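Local coordinates for octaprenyl Pyrophosphate Synthase (Helicobacter pylori, PDB 3TC1), which probably condenses isopentenyl pyrophosphate units onto an allylic pyrophosphate to build the C40 chain of octaprenyl pyrophosphate, with magnesium as cofactor, at residues 250-253 with 254-257. Numbering follows the deposited sequence.
Sequences QDSH and EIIE
Ser252 caps the start of helix 253-265 by accepting a hydrogen bond from Ile255. Ser252 OG lies 3.2 Å from Ile255 N, with an N-H...O angle of 156°. The hydroxyl sits between the backbone N and the carbonyl carbon of its own residue (chi1 83°), which turns it in over the first helical turn. The side chain of Ile255 packs alongside the cap: its CG1 is 3.3 Å from Ser252 OG. The CD1 methyl of Ile255 reaches on to Gln250 CB, 3.5 Å away. The next residue, His253, meets Glu257 one turn further along the helix. Glu257 CG stands over one face of the ring, offset toward its rim and 3.9 Å from the centroid, a CH-pi contact. Glu254 OE2 comes instead to the ring edge, in plane, 3.7 Å from His253 CD2. The first backbone bonds of the helix set the spacing of these residues. Ile256 N donates to Ser252 O, and Glu257 N to His253 O at 3.0 Å. Outside these residues, Glu257 OE2 forms a salt bridge with Lys260, Gln250 NE2 bonds to Phe248 O, and Ile256 touches Phe217. This is a serine N-cap where a surface loop from helix 238-246 enters helix 253-265. The hydroxyl is the straighter acceptor for Ile255 N; Ser252 O offers only a weak second bond. Glu254 probably interacts favourably with the helix dipole. The carboxylates might favour a protonated His253, but the helix start and Lys260 would oppose this.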
loop_
_atom_site.group_PDB
_atom_site.type_symbol
_atom_site.label_atom_id
_atom_site.label_comp_id
_atom_site.label_asym_id
_atom_site.label_seq_id
_atom_site.Cartn_x
_atom_site.Cartn_y
_atom_site.Cartn_z
ATOM N N GLN B 250 -26.814 1.096 12.920
ATOM C CA GLN B 250 -27.449 0.204 13.880
ATOM C C GLN B 250 -27.583 -1.179 13.248
ATOM O O GLN B 250 -27.554 -1.315 12.023
ATOM C CB GLN B 250 -28.801 0.767 14.309
ATOM C CG GLN B 250 -28.653 2.121 14.979
ATOM C CD GLN B 250 -27.460 2.164 15.923
ATOM O OE1 GLN B 250 -27.332 1.329 16.822
ATOM N NE2 GLN B 250 -26.576 3.136 15.719
ATOM N N ASP B 251 -27.741 -2.204 14.075
ATOM C CA ASP B 251 -27.790 -3.573 13.570
ATOM C C ASP B 251 -28.881 -4.430 14.210
ATOM O O ASP B 251 -28.722 -4.908 15.332
ATOM C CB ASP B 251 -26.399 -4.194 13.794
ATOM C CG ASP B 251 -26.311 -5.651 13.377
ATOM O OD1 ASP B 251 -27.124 -6.103 12.544
ATOM O OD2 ASP B 251 -25.398 -6.345 13.876
ATOM N N SER B 252 -29.990 -4.618 13.494
ATOM C CA SER B 252 -31.091 -5.430 14.003
ATOM C C SER B 252 -32.024 -5.893 12.887
ATOM O O SER B 252 -32.151 -5.237 11.852
ATOM C CB SER B 252 -31.899 -4.652 15.051
ATOM O OG SER B 252 -32.845 -3.792 14.448
ATOM N N HIS B 253 -32.677 -7.027 13.116
ATOM C CA HIS B 253 -33.606 -7.611 12.154
ATOM C C HIS B 253 -34.783 -6.682 11.877
ATOM O O HIS B 253 -35.279 -6.605 10.751
ATOM C CB HIS B 253 -34.134 -8.948 12.689
ATOM C CG HIS B 253 -35.237 -9.544 11.865
ATOM N ND1 HIS B 253 -35.032 -10.062 10.604
ATOM C CD2 HIS B 253 -36.558 -9.698 12.123
ATOM C CE1 HIS B 253 -36.178 -10.508 10.120
ATOM N NE2 HIS B 253 -37.120 -10.299 11.022
ATOM N N GLU B 254 -35.230 -5.984 12.914
ATOM C CA GLU B 254 -36.370 -5.089 12.794
ATOM C C GLU B 254 -36.063 -3.880 11.917
ATOM O O GLU B 254 -36.921 -3.410 11.164
ATOM C CB GLU B 254 -36.836 -4.646 14.186
ATOM C CG GLU B 254 -37.391 -5.783 15.073
ATOM C CD GLU B 254 -36.341 -6.827 15.475
ATOM O OE1 GLU B 254 -35.217 -6.438 15.865
ATOM O OE2 GLU B 254 -36.651 -8.042 15.420
ATOM N N ILE B 255 -34.841 -3.373 12.011
ATOM C CA ILE B 255 -34.453 -2.240 11.182
ATOM C C ILE B 255 -34.422 -2.678 9.717
ATOM O O ILE B 255 -34.873 -1.956 8.830
ATOM C CB ILE B 255 -33.091 -1.677 11.632
ATOM C CG1 ILE B 255 -33.300 -0.854 12.912
ATOM C CG2 ILE B 255 -32.463 -0.831 10.522
ATOM C CD1 ILE B 255 -32.006 -0.391 13.576
ATOM N N ILE B 256 -33.905 -3.874 9.462
ATOM C CA ILE B 256 -33.883 -4.387 8.101
ATOM C C ILE B 256 -35.313 -4.497 7.551
ATOM O O ILE B 256 -35.601 -4.023 6.451
ATOM C CB ILE B 256 -33.181 -5.763 8.040
ATOM C CG1 ILE B 256 -31.669 -5.568 8.231
ATOM C CG2 ILE B 256 -33.462 -6.442 6.700
ATOM C CD1 ILE B 256 -30.881 -6.861 8.353
ATOM N N GLU B 257 -36.217 -5.099 8.321
ATOM C CA GLU B 257 -37.597 -5.228 7.861
ATOM C C GLU B 257 -38.254 -3.872 7.604
ATOM O O GLU B 257 -38.956 -3.697 6.606
ATOM C CB GLU B 257 -38.430 -6.040 8.861
ATOM C CG GLU B 257 -38.054 -7.514 8.893
ATOM C CD GLU B 257 -37.985 -8.132 7.496
ATOM O OE1 GLU B 257 -38.995 -8.068 6.764
ATOM O OE2 GLU B 257 -36.922 -8.681 7.127
#